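Monooxygenase (Agrobacterium tumefaciens, PDB 2I7G) is probably a flavin-dependent oxidoreductase of the luciferase-like monooxygenase family, built on a TIM barrel. Local coordinates at residues Thr252-His257 against Asp328-Gln333; Gly224-Phe229 against Gly323-Asp328. All coordinates share one frame; numbering follows the deposited sequence. Where two conformers were deposited one is given.

The two contacts join neighbouring parts of the C-terminal half of the barrel. Along the chain, 224-229 comes first, in the loop between strand 217-220 and helix 230-242. Strand residues 252-257 follow. After 65 residues comes 323-328, which runs straight on into 328-333; they share D328. Contact 2 closes a loop of 93 residues between 224-229 and 323-328. Contact 1 closes one between 252-257 and 328-333. The loops cross rather than nest, because the segments alternate. Contact 1 joins two barrel strands. Contact 2 joins the loop before helix 230-242 to the end of helix 311-325. I254 packed on F325 and T252 on N327 link the two.

Contact 1 (Thr252-His257 against Asp328-Gln333)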
ATOM      1  N   THR B 252      20.030 -18.072  -3.704  1.00 25.29           N
ATOM      2  CA  THR B 252      19.066 -18.816  -4.489  1.00 24.67           C
ATOM      3  C   THR B 252      17.925 -19.292  -3.609  1.00 24.07           C
ATOM      4  O   THR B 252      18.102 -19.635  -2.423  1.00 24.33           O
ATOM      5  CB  THR B 252      19.733 -20.020  -5.215  1.00 24.81           C
ATOM      6  OG1 THR B 252      20.344 -20.868  -4.240  1.00 26.83           O
ATOM      7  CG2 THR B 252      20.823 -19.538  -6.247  1.00 25.17           C
ATOM      8  N   SER B 253      16.744 -19.360  -4.200  1.00 23.00           N
ATOM      9  CA  SER B 253      15.574 -19.889  -3.523  1.00 23.15           C
ATOM     10  C   SER B 253      14.902 -20.868  -4.494  1.00 22.31           C
ATOM     11  O   SER B 253      14.991 -20.733  -5.744  1.00 21.41           O
ATOM     12  CB  SER B 253      14.587 -18.728  -3.211  1.00 23.42           C
ATOM     13  OG  SER B 253      13.477 -19.240  -2.509  1.00 29.97           O
ATOM     14  N   ILE B 254      14.198 -21.838  -3.928  1.00 22.35           N
ATOM     15  CA  ILE B 254      13.228 -22.581  -4.738  1.00 23.96           C
ATOM     16  C   ILE B 254      11.821 -22.298  -4.214  1.00 23.69           C
ATOM     17  O   ILE B 254      11.592 -22.224  -2.988  1.00 24.60           O
ATOM     18  CB  ILE B 254      13.539 -24.090  -4.858  1.00 23.66           C
ATOM     19  CG1 ILE B 254      13.376 -24.813  -3.500  1.00 24.16           C
ATOM     20  CG2 ILE B 254      14.958 -24.318  -5.531  1.00 22.48           C
ATOM     21  CD1 ILE B 254      13.630 -26.348  -3.561  1.00 23.90           C
ATOM     22  N   ASN B 255      10.890 -22.112  -5.146  1.00 23.65           N
ATOM     23  CA  ASN B 255       9.509 -21.762  -4.829  1.00 23.13           C
ATOM     24  C   ASN B 255       8.663 -22.940  -5.321  1.00 23.72           C
ATOM     25  O   ASN B 255       8.641 -23.214  -6.506  1.00 23.42           O
ATOM     26  CB  ASN B 255       9.092 -20.522  -5.612  1.00 23.11           C
ATOM     27  CG  ASN B 255       9.810 -19.256  -5.175  1.00 27.12           C
ATOM     28  OD1 ASN B 255      10.683 -19.264  -4.316  1.00 29.30           O
ATOM     29  ND2 ASN B 255       9.437 -18.144  -5.816  1.00 26.62           N
ATOM     30  N   VAL B 256       8.003 -23.636  -4.405  1.00 22.47           N
ATOM     31  CA  VAL B 256       7.329 -24.880  -4.741  1.00 22.90           C
ATOM     32  C   VAL B 256       5.892 -24.886  -4.191  1.00 23.39           C
ATOM     33  O   VAL B 256       5.561 -24.143  -3.237  1.00 24.88           O
ATOM     34  CB  VAL B 256       8.102 -26.101  -4.148  1.00 23.41           C
ATOM     35  CG1 VAL B 256       9.555 -26.056  -4.573  1.00 22.55           C
ATOM     36  CG2 VAL B 256       8.011 -26.163  -2.597  1.00 24.47           C
ATOM     37  N   HIS B 257       5.079 -25.766  -4.763  1.00 22.37           N
ATOM     38  CA  HIS B 257       3.745 -26.007  -4.240  1.00 23.75           C
ATOM     39  C   HIS B 257       3.775 -27.208  -3.325  1.00 23.55           C
ATOM     40  O   HIS B 257       4.590 -28.114  -3.508  1.00 22.19           O
ATOM     41  CB  HIS B 257       2.762 -26.229  -5.379  1.00 24.00           C
ATOM     42  CG  HIS B 257       2.608 -25.024  -6.251  1.00 28.62           C
ATOM     43  ND1 HIS B 257       3.061 -24.982  -7.554  1.00 34.89           N
ATOM     44  CD2 HIS B 257       2.118 -23.790  -5.984  1.00 33.67           C
ATOM     45  CE1 HIS B 257       2.821 -23.782  -8.062  1.00 32.79           C
ATOM     46  NE2 HIS B 257       2.233 -23.049  -7.139  1.00 32.86           N
ATOM     47  N   ASP B 328      19.604 -21.275  -0.636  1.00 23.01           N
ATOM     48  CA  ASP B 328      19.580 -20.483   0.627  1.00 23.70           C
ATOM     49  C   ASP B 328      18.190 -20.317   1.242  1.00 23.28           C
ATOM     50  O   ASP B 328      18.045 -20.012   2.431  1.00 24.48           O
ATOM     51  CB  ASP B 328      20.100 -19.085   0.330  1.00 23.65           C
ATOM     52  CG  ASP B 328      21.507 -19.134  -0.204  1.00 27.04           C
ATOM     53  OD1 ASP B 328      22.428 -19.499   0.559  1.00 31.45           O
ATOM     54  OD2 ASP B 328      21.672 -18.873  -1.408  1.00 29.71           O
ATOM     55  N   ARG B 329      17.182 -20.488   0.409  1.00 22.78           N
ATOM     56  CA  ARG B 329      15.839 -20.189   0.811  1.00 22.63           C
ATOM     57  C   ARG B 329      14.882 -21.208   0.155  1.00 21.42           C
ATOM     58  O   ARG B 329      15.146 -21.674  -0.954  1.00 21.28           O
ATOM     59  CB  ARG B 329      15.516 -18.721   0.436  1.00 23.38           C
ATOM     60  CG  ARG B 329      14.048 -18.328   0.673  1.00 23.36           C
ATOM     61  CD  ARG B 329      13.800 -16.844   0.282  1.00 25.72           C
ATOM     62  NE  ARG B 329      14.396 -15.907   1.227  1.00 27.85           N
ATOM     63  CZ  ARG B 329      14.195 -14.569   1.194  1.00 28.73           C
ATOM     64  NH1 ARG B 329      13.440 -14.016   0.261  1.00 28.83           N
ATOM     65  NH2 ARG B 329      14.735 -13.808   2.118  1.00 28.01           N
ATOM     66  N   PHE B 330      13.814 -21.547   0.873  1.00 20.89           N
ATOM     67  CA  PHE B 330      12.780 -22.493   0.427  1.00 20.58           C
ATOM     68  C   PHE B 330      11.442 -21.849   0.714  1.00 21.24           C
ATOM     69  O   PHE B 330      11.151 -21.553   1.883  1.00 21.75           O
ATOM     70  CB  PHE B 330      12.904 -23.841   1.173  1.00 20.32           C
ATOM     71  CG  PHE B 330      11.792 -24.797   0.896  1.00 22.66           C
ATOM     72  CD1 PHE B 330      11.859 -25.651  -0.219  1.00 23.10           C
ATOM     73  CD2 PHE B 330      10.659 -24.853   1.735  1.00 19.96           C
ATOM     74  CE1 PHE B 330      10.821 -26.535  -0.520  1.00 21.23           C
ATOM     75  CE2 PHE B 330       9.626 -25.789   1.474  1.00 20.77           C
ATOM     76  CZ  PHE B 330       9.700 -26.611   0.329  1.00 22.32           C
ATOM     77  N   LEU B 331      10.608 -21.640  -0.315  1.00 20.90           N
ATOM     78  CA  LEU B 331       9.300 -21.026  -0.153  1.00 21.55           C
ATOM     79  C   LEU B 331       8.189 -21.980  -0.611  1.00 21.94           C
ATOM     80  O   LEU B 331       8.221 -22.491  -1.731  1.00 22.63           O
ATOM     81  CB  LEU B 331       9.186 -19.727  -0.973  1.00 22.54           C
ATOM     82  CG  LEU B 331      10.022 -18.511  -0.584  1.00 25.08           C
ATOM     83  CD1 LEU B 331       9.448 -17.289  -1.392  1.00 27.33           C
ATOM     84  CD2 LEU B 331       9.998 -18.256   0.957  1.00 25.72           C
ATOM     85  N   LEU B 332       7.208 -22.187   0.260  1.00 22.62           N
ATOM     86  CA  LEU B 332       6.170 -23.189   0.009  1.00 22.15           C
ATOM     87  C   LEU B 332       4.827 -22.487  -0.192  1.00 22.60           C
ATOM     88  O   LEU B 332       4.440 -21.662   0.669  1.00 22.81           O
ATOM     89  CB  LEU B 332       6.118 -24.088   1.259  1.00 22.84           C
ATOM     90  CG  LEU B 332       5.086 -25.207   1.196  1.00 23.36           C
ATOM     91  CD1 LEU B 332       5.340 -26.174   0.008  1.00 23.64           C
ATOM     92  CD2 LEU B 332       4.973 -25.983   2.605  1.00 22.76           C
ATOM     93  N   GLN B 333       4.098 -22.838  -1.254  1.00 22.31           N
ATOM     94  CA  GLN B 333       2.744 -22.302  -1.483  1.00 23.73           C
ATOM     95  C   GLN B 333       1.740 -23.427  -1.205  1.00 24.65           C
ATOM     96  O   GLN B 333       1.664 -24.404  -1.969  1.00 23.38           O
ATOM     97  CB  GLN B 333       2.598 -21.751  -2.909  1.00 24.26           C
ATOM     98  CG  GLN B 333       1.171 -21.273  -3.204  1.00 24.44           C
ATOM     99  CD  GLN B 333       1.029 -20.595  -4.569  1.00 28.49           C
ATOM    100  OE1 GLN B 333       1.783 -19.679  -4.915  1.00 41.41           O
ATOM    101  NE2 GLN B 333       0.043 -20.979  -5.290  1.00 27.84           N
TER
HETATM  102  O   HOH W   1      22.994 -20.132  -3.244  1.00 42.65           O
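Strands 252-260 and 329-333 are parallel neighbours in the wall of the TIM barrel, and this contact joins them from S253/R329 to H257/Q333. Backbone hydrogen bonds alternate between the strands. I254 N donates to R329 O, and I254 O accepts from L331 N (2.9 Å). V256 N donates to L331 O (2.9 Å), and V256 O accepts from Q333 N (2.8 Å). The start is fastened differently. The carboxylate of D328 turns back, and its OD2 takes the T252 N-H on the anti lone pair (2.9 Å). T252 O in turn accepts from D328 N and, weakly, from R329 N. A water lies within hydrogen-bonding distance of both T252 OG1 and D328 OD2, though it has more acceptors near it than protons to give.

On one face, I254 and V256 meet F330. With chi1 at 173°, the F330 ring swings toward strand 252-257. V256 CG2 approaches its far end obliquely, 3.4 Å from F330 CZ. I254 CD1 lies at the ring edge, in its plane, 3.8 Å from F330 CD1. V256 CG2 also touches L332 CD1 (3.7 Å).

The other face carries S253, N255 and H257 beside R329, L331 and Q333. S253 OG packs on R329 CG and makes a weak hydrogen bond to R329 O. H257 and Q333 run side by side. The end of R329 leads away to salt bridges with E23 and E128, while H257 ND1 bonds R286.

Strand 217-220 pairs with the other edge of 252-260, and strand 23-28 lies beside 329-333. Helix 230-242 covers I254 through F233.

Contact 2 (Gly224-Phe229 against Gly323-Asp328); sequences GEYRRF and GVFKND. With SO4 (sulfate ion), chain F.
Y226 and F325 are brought together by their first torsions. Y226 CG lies between its backbone N and carbonyl carbon (chi1 69°), which carries the ring toward helix 311-325. F325 CG is anti to its own carbonyl carbon (chi1 -69°), and its ring lies against Y226 and F229. The two rings meet obliquely, with planes 43° apart. The closest ring atoms are Y226 CD2 and F325 CE2, at 3.7 Å. F325 CZ also approaches the backbone at Y226 O (3.4 Å). Further round the same ring, F325 CE1 touches F229 CB (4.0 Å), and the carbonyl carbon of F229 lies at the ring edge. One residue earlier, V324 points at the loop. Its CG2 meets the edge of the tyrosine ring at Y226 CE2 (4.0 Å). Its CG1 sits over the centre of the F325 ring, so V324 packs on both rings. No hydrogen bond crosses between the segments.

The loop has its own ties. Y226 O accepts the F229 N-H. In the conformer given, R227 NH2 is 3.0 Å from E225 OE1 in a salt bridge. R227 has a second conformer, so this tie is doubtful. G224 N donates to O2 of a sulfate, probably from the crystallisation liquor; W288 NE1 is hydrogen-bonded to the same ion.

Helix 311-325 ends here, and K326 takes positive phi before the chain turns into strand 329-333. F325 also meets F233 of helix 230-242 and I254 of strand 252-260. The contact thus packs the strand-to-helix connection between 217-220 and 230-242 against the C-terminal end of helix 311-325, outside the strands of the TIM barrel.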
ATOM      1  N   GLY B 224       7.356 -32.271 -13.333  1.00 32.53           N
ATOM      2  CA  GLY B 224       8.441 -33.237 -13.422  1.00 31.25           C
ATOM      3  C   GLY B 224       9.197 -33.365 -12.119  1.00 30.17           C
ATOM      4  O   GLY B 224       8.712 -32.976 -11.047  1.00 30.63           O
ATOM      5  N   GLU B 225      10.370 -33.965 -12.202  1.00 28.13           N
ATOM      6  CA  GLU B 225      11.196 -34.163 -11.021  1.00 26.95           C
ATOM      7  C   GLU B 225      11.963 -32.904 -10.737  1.00 26.04           C
ATOM      8  O   GLU B 225      12.481 -32.267 -11.655  1.00 25.97           O
ATOM      9  CB  GLU B 225      12.128 -35.360 -11.220  1.00 25.78           C
ATOM     10  CG  GLU B 225      11.336 -36.657 -11.399  1.00 29.44           C
ATOM     11  CD  GLU B 225      12.198 -37.903 -11.311  1.00 30.96           C
ATOM     12  OE1 GLU B 225      13.448 -37.799 -11.279  1.00 32.71           O
ATOM     13  OE2 GLU B 225      11.613 -38.996 -11.241  1.00 30.73           O
ATOM     14  N   TYR B 226      12.007 -32.514  -9.471  1.00 25.12           N
ATOM     15  CA  TYR B 226      12.680 -31.270  -9.117  1.00 24.27           C
ATOM     16  C   TYR B 226      14.146 -31.261  -9.571  1.00 23.37           C
ATOM     17  O   TYR B 226      14.650 -30.206  -9.937  1.00 23.94           O
ATOM     18  CB  TYR B 226      12.529 -30.904  -7.627  1.00 23.94           C
ATOM     19  CG  TYR B 226      13.246 -31.796  -6.640  1.00 24.09           C
ATOM     20  CD1 TYR B 226      12.543 -32.702  -5.844  1.00 24.20           C
ATOM     21  CD2 TYR B 226      14.604 -31.648  -6.405  1.00 25.16           C
ATOM     22  CE1 TYR B 226      13.198 -33.509  -4.885  1.00 26.76           C
ATOM     23  CE2 TYR B 226      15.277 -32.446  -5.449  1.00 25.44           C
ATOM     24  CZ  TYR B 226      14.574 -33.356  -4.701  1.00 26.93           C
ATOM     25  OH  TYR B 226      15.242 -34.112  -3.785  1.00 26.69           O
ATOM     26  N   ARG B 227      14.777 -32.443  -9.558  0.50 23.65           N
ATOM     27  CA  ARG B 227      16.183 -32.618  -9.955  0.50 23.81           C
ATOM     28  C   ARG B 227      16.505 -31.983 -11.293  0.50 23.81           C
ATOM     29  O   ARG B 227      17.621 -31.487 -11.509  0.50 23.63           O
ATOM     30  CB  ARG B 227      16.534 -34.113 -10.070  0.50 24.33           C
ATOM     31  CG  ARG B 227      16.822 -34.766  -8.775  0.50 26.37           C
ATOM     32  CD  ARG B 227      17.369 -36.156  -9.012  0.50 24.95           C
ATOM     33  NE  ARG B 227      16.357 -37.137  -9.421  0.50 26.86           N
ATOM     34  CZ  ARG B 227      16.598 -38.449  -9.494  0.50 27.01           C
ATOM     35  NH1 ARG B 227      17.805 -38.913  -9.198  0.50 28.36           N
ATOM     36  NH2 ARG B 227      15.646 -39.291  -9.864  0.50 24.76           N
ATOM     37  N   ARG B 228      15.541 -32.033 -12.206  1.00 23.32           N
ATOM     38  CA  ARG B 228      15.769 -31.586 -13.584  1.00 24.71           C
ATOM     39  C   ARG B 228      16.098 -30.086 -13.674  1.00 23.71           C
ATOM     40  O   ARG B 228      16.688 -29.619 -14.659  1.00 23.35           O
ATOM     41  CB  ARG B 228      14.603 -31.949 -14.488  1.00 25.06           C
ATOM     42  CG  ARG B 228      13.453 -31.060 -14.401  1.00 30.15           C
ATOM     43  CD  ARG B 228      12.401 -31.491 -15.407  1.00 40.33           C
ATOM     44  NE  ARG B 228      11.202 -30.660 -15.282  1.00 45.44           N
ATOM     45  CZ  ARG B 228      10.966 -29.573 -16.011  1.00 48.22           C
ATOM     46  NH1 ARG B 228      11.859 -29.171 -16.919  1.00 49.25           N
ATOM     47  NH2 ARG B 228       9.842 -28.879 -15.823  1.00 47.59           N
ATOM     48  N   PHE B 229      15.695 -29.339 -12.646  1.00 23.23           N
ATOM     49  CA  PHE B 229      15.949 -27.880 -12.575  1.00 23.45           C
ATOM     50  C   PHE B 229      17.360 -27.498 -12.105  1.00 23.43           C
ATOM     51  O   PHE B 229      17.798 -26.345 -12.301  1.00 23.62           O
ATOM     52  CB  PHE B 229      14.900 -27.238 -11.637  1.00 24.17           C
ATOM     53  CG  PHE B 229      13.510 -27.244 -12.206  1.00 26.74           C
ATOM     54  CD1 PHE B 229      13.081 -26.202 -13.022  1.00 30.39           C
ATOM     55  CD2 PHE B 229      12.634 -28.287 -11.939  1.00 28.69           C
ATOM     56  CE1 PHE B 229      11.795 -26.185 -13.570  1.00 32.52           C
ATOM     57  CE2 PHE B 229      11.338 -28.299 -12.482  1.00 30.53           C
ATOM     58  CZ  PHE B 229      10.918 -27.228 -13.302  1.00 31.08           C
ATOM     59  N   GLY B 323      20.540 -30.728  -0.970  1.00 24.02           N
ATOM     60  CA  GLY B 323      21.751 -31.416  -1.441  1.00 24.91           C
ATOM     61  C   GLY B 323      21.887 -31.219  -2.947  1.00 25.24           C
ATOM     62  O   GLY B 323      22.991 -31.174  -3.481  1.00 25.91           O
ATOM     63  N   VAL B 324      20.753 -31.072  -3.626  1.00 25.00           N
ATOM     64  CA  VAL B 324      20.718 -30.929  -5.072  1.00 24.96           C
ATOM     65  C   VAL B 324      20.992 -29.471  -5.518  1.00 25.79           C
ATOM     66  O   VAL B 324      21.828 -29.235  -6.410  1.00 25.44           O
ATOM     67  CB  VAL B 324      19.389 -31.451  -5.642  1.00 25.67           C
ATOM     68  CG1 VAL B 324      19.243 -31.081  -7.141  1.00 26.78           C
ATOM     69  CG2 VAL B 324      19.259 -32.962  -5.411  1.00 25.79           C
ATOM     70  N   PHE B 325      20.325 -28.524  -4.867  1.00 24.14           N
ATOM     71  CA  PHE B 325      20.305 -27.113  -5.287  1.00 23.97           C
ATOM     72  C   PHE B 325      21.278 -26.195  -4.553  1.00 23.95           C
ATOM     73  O   PHE B 325      21.586 -25.095  -5.052  1.00 24.34           O
ATOM     74  CB  PHE B 325      18.901 -26.519  -5.060  1.00 23.05           C
ATOM     75  CG  PHE B 325      17.855 -27.067  -5.964  1.00 25.75           C
ATOM     76  CD1 PHE B 325      17.973 -26.932  -7.351  1.00 28.78           C
ATOM     77  CD2 PHE B 325      16.722 -27.673  -5.442  1.00 23.94           C
ATOM     78  CE1 PHE B 325      16.963 -27.421  -8.212  1.00 29.32           C
ATOM     79  CE2 PHE B 325      15.720 -28.162  -6.280  1.00 26.37           C
ATOM     80  CZ  PHE B 325      15.836 -28.043  -7.668  1.00 24.85           C
ATOM     81  N   LYS B 326      21.635 -26.582  -3.332  1.00 23.48           N
ATOM     82  CA  LYS B 326      22.333 -25.741  -2.352  1.00 24.86           C
ATOM     83  C   LYS B 326      21.633 -24.391  -2.199  1.00 23.99           C
ATOM     84  O   LYS B 326      22.262 -23.340  -2.095  1.00 24.71           O
ATOM     85  CB  LYS B 326      23.823 -25.552  -2.700  1.00 25.86           C
ATOM     86  CG  LYS B 326      24.621 -26.854  -2.935  1.00 29.97           C
ATOM     87  CD  LYS B 326      24.583 -27.773  -1.698  1.00 33.58           C
ATOM     88  CE  LYS B 326      25.463 -29.017  -1.887  1.00 32.97           C
ATOM     89  NZ  LYS B 326      26.743 -28.614  -2.574  1.00 37.68           N
ATOM     90  N   ASN B 327      20.313 -24.423  -2.229  1.00 23.01           N
ATOM     91  CA  ASN B 327      19.546 -23.202  -2.099  1.00 22.41           C
ATOM     92  C   ASN B 327      19.622 -22.607  -0.698  1.00 23.10           C
ATOM     93  O   ASN B 327      19.637 -23.346   0.296  1.00 23.69           O
ATOM     94  CB  ASN B 327      18.074 -23.466  -2.472  1.00 21.84           C
ATOM     95  CG  ASN B 327      17.441 -24.640  -1.666  1.00 21.57           C
ATOM     96  OD1 ASN B 327      17.940 -25.775  -1.666  1.00 19.64           O
ATOM     97  ND2 ASN B 327      16.331 -24.360  -0.978  1.00 21.78           N
ATOM     98  N   ASP B 328      19.604 -21.275  -0.636  1.00 23.01           N
ATOM     99  CA  ASP B 328      19.580 -20.483   0.627  1.00 23.70           C
ATOM    100  C   ASP B 328      18.190 -20.317   1.242  1.00 23.28           C
ATOM    101  O   ASP B 328      18.045 -20.012   2.431  1.00 24.48           O
ATOM    102  CB  ASP B 328      20.100 -19.085   0.330  1.00 23.65           C
ATOM    103  CG  ASP B 328      21.507 -19.134  -0.204  1.00 27.04           C
ATOM    104  OD1 ASP B 328      22.428 -19.499   0.559  1.00 31.45           O
ATOM    105  OD2 ASP B 328      21.672 -18.873  -1.408  1.00 29.71           O
TER
HETATM  106  S   SO4 F 703       4.070 -33.051 -12.612  0.70 26.41           S
HETATM  107  O1  SO4 F 703       4.162 -31.704 -13.147  0.70 41.54           O
HETATM  108  O2  SO4 F 703       5.341 -33.380 -12.014  0.70 41.01           O
HETATM  109  O3  SO4 F 703       3.032 -33.116 -11.612  0.70 41.19           O
HETATM  110  O4  SO4 F 703       3.827 -33.999 -13.688  0.70 41.52           O